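Long-range contacts in RNA-directed RNA polymerase (Infectious pancreatic necrosis virus, PDB 3ZED), which catalyses RNA-directed RNA synthesis to copy the viral genome, and is probably found both free and covalently attached to the genomic RNA: residues B[130-134]-B[629-634]; B[412-416]-B[779-783]; B[635-639]-B[671-675]. One frame throughout, in Å; residues are numbered along the deposited sequence.

Interaction 1. Residues B[130-134]-B[629-634]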
loop_
_atom_site.group_PDB
_atom_site.type_symbol
_atom_site.label_atom_id
_atom_site.label_comp_id
_atom_site.label_asym_id
_atom_site.label_seq_id
_atom_site.Cartn_x
_atom_site.Cartn_y
_atom_site.Cartn_z
ATOM N N GLN B 130 4.346 -35.895 -2.967
ATOM C CA GLN B 130 5.628 -35.977 -2.265
ATOM C C GLN B 130 5.441 -35.955 -0.737
ATOM O O GLN B 130 6.020 -36.786 -0.041
ATOM C CB GLN B 130 6.562 -34.849 -2.718
ATOM C CG GLN B 130 7.031 -34.985 -4.168
ATOM C CD GLN B 130 7.814 -36.248 -4.438
ATOM O OE1 GLN B 130 8.645 -36.683 -3.643
ATOM N NE2 GLN B 130 7.561 -36.865 -5.570
ATOM N N LEU B 131 4.576 -35.064 -0.230
ATOM C CA LEU B 131 4.262 -34.981 1.199
ATOM C C LEU B 131 3.710 -36.308 1.703
ATOM O O LEU B 131 4.132 -36.776 2.771
ATOM C CB LEU B 131 3.259 -33.849 1.478
ATOM C CG LEU B 131 3.751 -32.415 1.304
ATOM C CD1 LEU B 131 2.580 -31.474 1.241
ATOM C CD2 LEU B 131 4.721 -31.987 2.436
ATOM N N THR B 132 2.783 -36.935 0.935
ATOM C CA THR B 132 2.187 -38.234 1.293
ATOM C C THR B 132 3.262 -39.342 1.332
ATOM O O THR B 132 3.266 -40.158 2.268
ATOM C CB THR B 132 1.067 -38.617 0.316
ATOM O OG1 THR B 132 0.157 -37.534 0.217
ATOM C CG2 THR B 132 0.330 -39.885 0.740
ATOM N N PHE B 133 4.156 -39.374 0.325
ATOM C CA PHE B 133 5.222 -40.379 0.300
ATOM C C PHE B 133 6.144 -40.228 1.499
ATOM O O PHE B 133 6.495 -41.227 2.115
ATOM C CB PHE B 133 6.067 -40.337 -0.991
ATOM C CG PHE B 133 7.284 -41.257 -0.917
ATOM C CD1 PHE B 133 7.132 -42.634 -0.753
ATOM C CD2 PHE B 133 8.576 -40.735 -0.952
ATOM C CE1 PHE B 133 8.249 -43.474 -0.669
ATOM C CE2 PHE B 133 9.689 -41.577 -0.898
ATOM C CZ PHE B 133 9.516 -42.942 -0.784
ATOM N N PHE B 134 6.525 -38.994 1.843
ATOM C CA PHE B 134 7.441 -38.827 2.955
ATOM C C PHE B 134 6.732 -39.077 4.292
ATOM O O PHE B 134 7.403 -39.511 5.232
ATOM C CB PHE B 134 8.164 -37.472 2.888
ATOM C CG PHE B 134 9.249 -37.458 1.824
ATOM C CD1 PHE B 134 10.337 -38.334 1.897
ATOM C CD2 PHE B 134 9.192 -36.564 0.757
ATOM C CE1 PHE B 134 11.349 -38.310 0.918
ATOM C CE2 PHE B 134 10.194 -36.550 -0.227
ATOM C CZ PHE B 134 11.270 -37.424 -0.140
ATOM N N THR B 629 11.331 -31.802 3.999
ATOM C CA THR B 629 11.803 -33.039 3.370
ATOM C C THR B 629 11.276 -33.130 1.925
ATOM O O THR B 629 12.079 -33.368 1.015
ATOM C CB THR B 629 11.412 -34.278 4.196
ATOM O OG1 THR B 629 11.673 -34.023 5.582
ATOM C CG2 THR B 629 12.163 -35.527 3.759
ATOM N N ALA B 630 9.942 -32.874 1.719
ATOM C CA ALA B 630 9.296 -32.893 0.402
ATOM C C ALA B 630 9.804 -31.760 -0.517
ATOM O O ALA B 630 10.149 -32.055 -1.662
ATOM C CB ALA B 630 7.794 -32.810 0.542
ATOM N N ALA B 631 9.865 -30.487 -0.026
ATOM C CA ALA B 631 10.339 -29.346 -0.827
ATOM C C ALA B 631 11.827 -29.485 -1.209
ATOM O O ALA B 631 12.168 -29.171 -2.352
ATOM C CB ALA B 631 10.106 -28.026 -0.102
ATOM N N LYS B 632 12.701 -29.947 -0.274
ATOM C CA LYS B 632 14.136 -30.159 -0.552
ATOM C C LYS B 632 14.272 -31.158 -1.706
ATOM O O LYS B 632 15.003 -30.899 -2.662
ATOM C CB LYS B 632 14.906 -30.654 0.696
ATOM C CG LYS B 632 16.405 -30.880 0.480
ATOM C CD LYS B 632 17.100 -31.407 1.741
ATOM C CE LYS B 632 18.608 -31.241 1.664
ATOM N NZ LYS B 632 19.329 -31.600 2.933
ATOM N N HIS B 633 13.519 -32.271 -1.623
ATOM C CA HIS B 633 13.489 -33.309 -2.648
ATOM C C HIS B 633 13.078 -32.723 -4.002
ATOM O O HIS B 633 13.750 -32.956 -4.999
ATOM C CB HIS B 633 12.535 -34.446 -2.251
ATOM C CG HIS B 633 12.423 -35.499 -3.309
ATOM N ND1 HIS B 633 11.396 -35.483 -4.233
ATOM C CD2 HIS B 633 13.261 -36.519 -3.608
ATOM C CE1 HIS B 633 11.610 -36.529 -5.023
ATOM N NE2 HIS B 633 12.725 -37.168 -4.694
ATOM N N MET B 634 12.000 -31.933 -4.019
ATOM C CA MET B 634 11.485 -31.271 -5.215
ATOM C C MET B 634 12.515 -30.306 -5.796
ATOM O O MET B 634 12.707 -30.286 -7.007
ATOM C CB MET B 634 10.181 -30.534 -4.905
ATOM C CG MET B 634 9.001 -31.456 -4.756
ATOM S SD MET B 634 8.254 -31.857 -6.350
ATOM C CE MET B 634 9.082 -33.356 -6.751
#
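Phe134 points its ring edge at the face of His633 where two helices of the polymerase cross. Helix 125-137 belongs to the palm family region and helix 625-645 to the thumb family region. The two short helical segments approach to 9.2 Å between axes, and their directions differ by 120°. The Phe134-His633 pair is an offset edge-to-face stack. The ring centroids lie 5.5 Å apart and the planes are turned by 70°. His633 has CG anti to its backbone N, which carries the imidazole out toward the other helix.

The Phe134 ring is covered on both faces. Thr629 CG2 sits over one face as a CH-pi contact, 4.0 Å from the ring centroid. Phe133 CD2 lies over the opposite face. The hydroxyl of Thr629 turns back to its own helix and bonds to the carbonyl of Pro625.

Ala630 lies where the backbones come nearest. Its small CB lets Gln130 and Leu131 close in, and Leu131 CD2 touches it at 3.7 Å. Leu131 also packs on Leu147 and Val150 of helix 143-156, so the contact runs on into the next helix.

Gln130 lays its amide nearly parallel to the His633 ring, with 14° between the planes. The two side chains still cross at about a right angle. Gln130 OE1 comes to 3.1 Å from His633 ND1, but the angle is too poor for a hydrogen bond. Met634 bends at chi2 and chi3 and brings its methyl CE to 3.7 Å from Gln130 CG.

Interaction 2. Residues B[412-416]-B[779-783]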
loop_
_atom_site.group_PDB
_atom_site.type_symbol
_atom_site.label_atom_id
_atom_site.label_comp_id
_atom_site.label_asym_id
_atom_site.label_seq_id
_atom_site.Cartn_x
_atom_site.Cartn_y
_atom_site.Cartn_z
ATOM N N PRO B 412 -12.571 11.545 2.132
ATOM C CA PRO B 412 -11.599 12.437 1.470
ATOM C C PRO B 412 -10.841 13.295 2.500
ATOM O O PRO B 412 -9.662 13.584 2.300
ATOM C CB PRO B 412 -12.476 13.283 0.541
ATOM C CG PRO B 412 -13.683 12.401 0.269
ATOM C CD PRO B 412 -13.935 11.737 1.594
ATOM N N GLN B 413 -11.493 13.598 3.649
ATOM C CA GLN B 413 -10.953 14.392 4.756
ATOM C C GLN B 413 -9.804 13.687 5.479
ATOM O O GLN B 413 -8.916 14.372 5.979
ATOM C CB GLN B 413 -12.058 14.793 5.749
ATOM C CG GLN B 413 -12.989 15.920 5.198
ATOM C CD GLN B 413 -13.980 15.432 4.142
ATOM O OE1 GLN B 413 -14.333 14.240 4.077
ATOM N NE2 GLN B 413 -14.416 16.321 3.263
ATOM N N HIS B 414 -9.792 12.343 5.517
ATOM C CA HIS B 414 -8.662 11.590 6.084
ATOM C C HIS B 414 -7.420 11.813 5.218
ATOM O O HIS B 414 -6.344 12.098 5.745
ATOM C CB HIS B 414 -8.967 10.093 6.171
ATOM C CG HIS B 414 -9.869 9.711 7.294
ATOM N ND1 HIS B 414 -11.197 9.396 7.066
ATOM C CD2 HIS B 414 -9.600 9.570 8.616
ATOM C CE1 HIS B 414 -11.700 9.081 8.254
ATOM N NE2 HIS B 414 -10.776 9.168 9.218
ATOM N N MET B 415 -7.582 11.720 3.877
ATOM C CA MET B 415 -6.464 11.933 2.957
ATOM C C MET B 415 -6.004 13.391 2.993
ATOM O O MET B 415 -4.808 13.652 2.896
ATOM C CB MET B 415 -6.833 11.517 1.529
ATOM C CG MET B 415 -5.697 11.703 0.558
ATOM S SD MET B 415 -5.964 10.796 -0.949
ATOM C CE MET B 415 -4.653 11.479 -1.920
ATOM N N GLN B 416 -6.957 14.333 3.141
ATOM C CA GLN B 416 -6.653 15.752 3.234
ATOM C C GLN B 416 -5.767 16.030 4.468
ATOM O O GLN B 416 -4.829 16.816 4.366
ATOM C CB GLN B 416 -7.946 16.560 3.293
ATOM C CG GLN B 416 -7.719 18.058 3.133
ATOM C CD GLN B 416 -9.024 18.774 3.074
ATOM O OE1 GLN B 416 -9.848 18.677 3.988
ATOM N NE2 GLN B 416 -9.240 19.499 1.996
ATOM N N LYS B 779 -17.049 26.170 2.503
ATOM C CA LYS B 779 -17.554 25.009 1.767
ATOM C C LYS B 779 -16.371 24.143 1.409
ATOM O O LYS B 779 -15.347 24.682 0.979
ATOM C CB LYS B 779 -18.314 25.442 0.507
ATOM N N SER B 780 -16.468 22.821 1.600
ATOM C CA SER B 780 -15.340 21.947 1.273
ATOM C C SER B 780 -15.096 21.867 -0.240
ATOM O O SER B 780 -15.970 21.456 -1.008
ATOM C CB SER B 780 -15.554 20.543 1.838
ATOM O OG SER B 780 -14.626 19.614 1.304
ATOM N N SER B 781 -13.887 22.233 -0.651
ATOM C CA SER B 781 -13.423 22.109 -2.028
ATOM C C SER B 781 -13.500 20.616 -2.466
ATOM O O SER B 781 -13.745 20.335 -3.639
ATOM C CB SER B 781 -11.993 22.628 -2.134
ATOM O OG SER B 781 -11.123 21.879 -1.292
ATOM N N LEU B 782 -13.328 19.670 -1.503
ATOM C CA LEU B 782 -13.413 18.227 -1.751
ATOM C C LEU B 782 -14.815 17.838 -2.272
ATOM O O LEU B 782 -14.919 17.046 -3.212
ATOM C CB LEU B 782 -13.031 17.406 -0.504
ATOM C CG LEU B 782 -11.647 17.684 0.116
ATOM C CD1 LEU B 782 -11.353 16.729 1.271
ATOM C CD2 LEU B 782 -10.539 17.620 -0.918
ATOM N N THR B 783 -15.875 18.457 -1.723
ATOM C CA THR B 783 -17.257 18.261 -2.172
ATOM C C THR B 783 -17.445 18.913 -3.557
ATOM O O THR B 783 -18.065 18.310 -4.436
ATOM C CB THR B 783 -18.236 18.819 -1.139
ATOM O OG1 THR B 783 -18.068 18.081 0.073
ATOM C CG2 THR B 783 -19.697 18.747 -1.606
HETATM O O HOH W 1 -11.455 20.888 1.256
#
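Gln416 has CG anti to its backbone N (chi1 -169°) and runs on extended, which brings its amide to Leu782 across the contact. Leu782 takes the other course. Its CG stands beside the backbone N (chi1 -56°), and the isobutyl end points into the first turn of helix 412-426. There CD1 meets Pro412 CB at 3.7 Å. Gln413 slides past Leu782 in the opposite direction, with Gln413 NE2 at 3.7 Å from Leu782 CD1. The leucine end is thus bordered by a proline ring and two glutamine amides. Leu782 CG also lies 3.6 Å from Gln416 NE2.

No direct hydrogen bond joins the segments. A water does so instead. It accepts from Gln416 NE2 at 2.7 Å and is hydrogen-bonded to Ser781 OG at 2.8 Å. The same amide nitrogen also donates to the carbonyl of Met445, and Ser781 OG pairs with Asn446 ND2. Both partners lie on helix 438-452, which therefore shares the polar side of the contact.

Ser780 is the N-cap of helix 781-789. Its OG accepts from Leu782 N at 3.1 Å and from Thr783 N at 3.5 Å, both weak bonds. The cap marks where the chain turns into this last modelled helix. The contact joins the start of that C-terminal helix to the start of a helix in the catalytic palm region.

The chemistry is mixed: Leu782 supplies the apolar packing, while two bonds of Gln416 NE2, to the bridging water and to the carbonyl of Met445, fix its amide nitrogen beside it.

Interaction 3. Residues B[635-639]-B[671-675]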
loop_
_atom_site.group_PDB
_atom_site.type_symbol
_atom_site.label_atom_id
_atom_site.label_comp_id
_atom_site.label_asym_id
_atom_site.label_seq_id
_atom_site.Cartn_x
_atom_site.Cartn_y
_atom_site.Cartn_z
ATOM N N SER B 635 13.186 -29.529 -4.928
ATOM C CA SER B 635 14.198 -28.550 -5.312
ATOM C C SER B 635 15.434 -29.224 -5.940
ATOM O O SER B 635 15.936 -28.734 -6.953
ATOM C CB SER B 635 14.607 -27.715 -4.106
ATOM O OG SER B 635 15.830 -27.050 -4.366
ATOM N N LEU B 636 15.911 -30.336 -5.351
ATOM C CA LEU B 636 17.088 -31.045 -5.859
ATOM C C LEU B 636 16.745 -31.832 -7.137
ATOM O O LEU B 636 17.557 -31.848 -8.062
ATOM C CB LEU B 636 17.712 -31.955 -4.784
ATOM C CG LEU B 636 18.364 -31.247 -3.562
ATOM C CD1 LEU B 636 18.800 -32.256 -2.504
ATOM C CD2 LEU B 636 19.575 -30.403 -3.967
ATOM N N ASP B 637 15.529 -32.421 -7.215
ATOM C CA ASP B 637 15.067 -33.146 -8.401
ATOM C C ASP B 637 14.915 -32.185 -9.594
ATOM O O ASP B 637 15.290 -32.554 -10.705
ATOM C CB ASP B 637 13.751 -33.892 -8.130
ATOM C CG ASP B 637 13.339 -34.869 -9.221
ATOM O OD1 ASP B 637 14.033 -35.902 -9.390
ATOM O OD2 ASP B 637 12.296 -34.626 -9.874
ATOM N N LYS B 638 14.400 -30.956 -9.358
ATOM C CA LYS B 638 14.248 -29.924 -10.392
ATOM C C LYS B 638 15.620 -29.446 -10.870
ATOM O O LYS B 638 15.785 -29.171 -12.059
ATOM C CB LYS B 638 13.421 -28.720 -9.893
ATOM C CG LYS B 638 11.933 -28.981 -9.605
ATOM C CD LYS B 638 11.057 -29.123 -10.837
ATOM C CE LYS B 638 9.727 -29.715 -10.453
ATOM N NZ LYS B 638 9.178 -30.576 -11.530
ATOM N N ARG B 639 16.599 -29.343 -9.943
ATOM C CA ARG B 639 17.972 -28.934 -10.232
ATOM C C ARG B 639 18.696 -30.010 -11.049
ATOM O O ARG B 639 19.525 -29.675 -11.900
ATOM C CB ARG B 639 18.737 -28.658 -8.934
ATOM C CG ARG B 639 18.444 -27.309 -8.293
ATOM C CD ARG B 639 19.339 -27.126 -7.084
ATOM N NE ARG B 639 18.909 -26.012 -6.238
ATOM C CZ ARG B 639 19.312 -24.755 -6.381
ATOM N NH1 ARG B 639 20.176 -24.430 -7.338
ATOM N NH2 ARG B 639 18.862 -23.817 -5.567
ATOM N N LEU B 671 19.943 -17.974 -5.146
ATOM C CA LEU B 671 19.447 -19.345 -5.076
ATOM C C LEU B 671 20.161 -20.262 -6.086
ATOM O O LEU B 671 19.688 -21.374 -6.333
ATOM C CB LEU B 671 17.916 -19.383 -5.288
ATOM C CG LEU B 671 17.037 -18.587 -4.308
ATOM C CD1 LEU B 671 15.554 -18.889 -4.532
ATOM C CD2 LEU B 671 17.401 -18.864 -2.878
ATOM N N SER B 672 21.331 -19.818 -6.633
ATOM C CA SER B 672 22.126 -20.593 -7.599
ATOM C C SER B 672 22.676 -21.866 -6.951
ATOM O O SER B 672 22.753 -22.910 -7.609
ATOM C CB SER B 672 23.250 -19.754 -8.191
ATOM O OG SER B 672 24.131 -19.275 -7.191
ATOM N N GLU B 673 23.016 -21.790 -5.647
ATOM C CA GLU B 673 23.452 -22.963 -4.882
ATOM C C GLU B 673 22.296 -23.414 -3.976
ATOM O O GLU B 673 21.526 -22.556 -3.521
ATOM C CB GLU B 673 24.736 -22.685 -4.081
ATOM C CG GLU B 673 26.010 -22.818 -4.917
ATOM C CD GLU B 673 26.230 -24.143 -5.630
ATOM O OE1 GLU B 673 26.320 -25.185 -4.941
ATOM O OE2 GLU B 673 26.315 -24.139 -6.880
ATOM N N PRO B 674 22.099 -24.736 -3.751
ATOM C CA PRO B 674 20.968 -25.168 -2.902
ATOM C C PRO B 674 21.033 -24.586 -1.497
ATOM O O PRO B 674 22.120 -24.298 -0.980
ATOM C CB PRO B 674 21.114 -26.698 -2.848
ATOM C CG PRO B 674 21.993 -27.049 -3.992
ATOM C CD PRO B 674 22.897 -25.887 -4.217
ATOM N N LEU B 675 19.856 -24.377 -0.901
ATOM C CA LEU B 675 19.684 -23.860 0.457
ATOM C C LEU B 675 20.399 -24.774 1.483
ATOM O O LEU B 675 20.256 -26.002 1.425
ATOM C CB LEU B 675 18.169 -23.809 0.757
ATOM C CG LEU B 675 17.693 -23.046 1.982
ATOM C CD1 LEU B 675 16.265 -22.618 1.788
ATOM C CD2 LEU B 675 17.775 -23.895 3.252
#
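Leu671, in the loop between helices 650-654 and 677-683, offers its carbonyl to Arg639 of helix 625-645. Arg639 NH2 donates to Leu671 O at 2.7 Å, and the bond is fairly straight at 164°. The oxygen lies near the guanidinium plane, at the edge of the group. The donor is tilted 24° from the carbonyl plane. Arg639 NH1 adds a weak bond to the same oxygen at 3.3 Å, so both terminal nitrogens converge on one acceptor. The arginine reaches the loop because its chain is extended from CG to NE.

Ser672 turns its side chain away and takes part through its backbone. Its carbonyl accepts a weak bond from Arg639 NH1 at 3.0 Å, bent to 122°.

Glu673 also points its side chain away from the helix. Its carboxylate is not in contact with the guanidinium. Its main chain instead passes over one guanidinium face, where the carbonyl carbon lies.

Pro674 continues over this face. Pro674 CA is 3.7 Å from Arg639 NH2, and Pro674 CG is 4.0 Å from Arg639 NE. That NE is buried without a polar partner in the model. Leu636 also reaches the proline, with Leu636 CD2 at 4.1 Å from Pro674 CG.

Leu675 contributes through its backbone N, which donates to Glu614 OE2. The same carboxylate forms a salt bridge with Arg639 NH2, and Glu614 OE1 bonds to Ser635 OG. Glu614 thus ties the arginine and the loop to helix 604-621. The arrangement is a helix-borne arginine binding the main-chain carbonyls of a loop, here within the thumb region of a birnavirus polymerase.

In the fold
Interactions 1 and 3 use successive parts of helix 625-645, with centres 14 Å apart. Interaction 1 joins that thumb helix to a helix of the palm family region. Interaction 3 joins it to a loop within the thumb region. Interaction 2 lies on the opposite side of the chain's centre, about 42 Å from interaction 1 and 37 Å from interaction 3 between nearest atoms. Interactions 1 and 2 are partly buried, while interaction 3 is a surface contact. Their chemistry also differs. Interaction 1 is mostly aromatic and apolar, with no hydrogen bond across it. Interaction 2 combines a leucine with a water bridge. Interaction 3 depends on a charged group bonded to main-chain carbonyls.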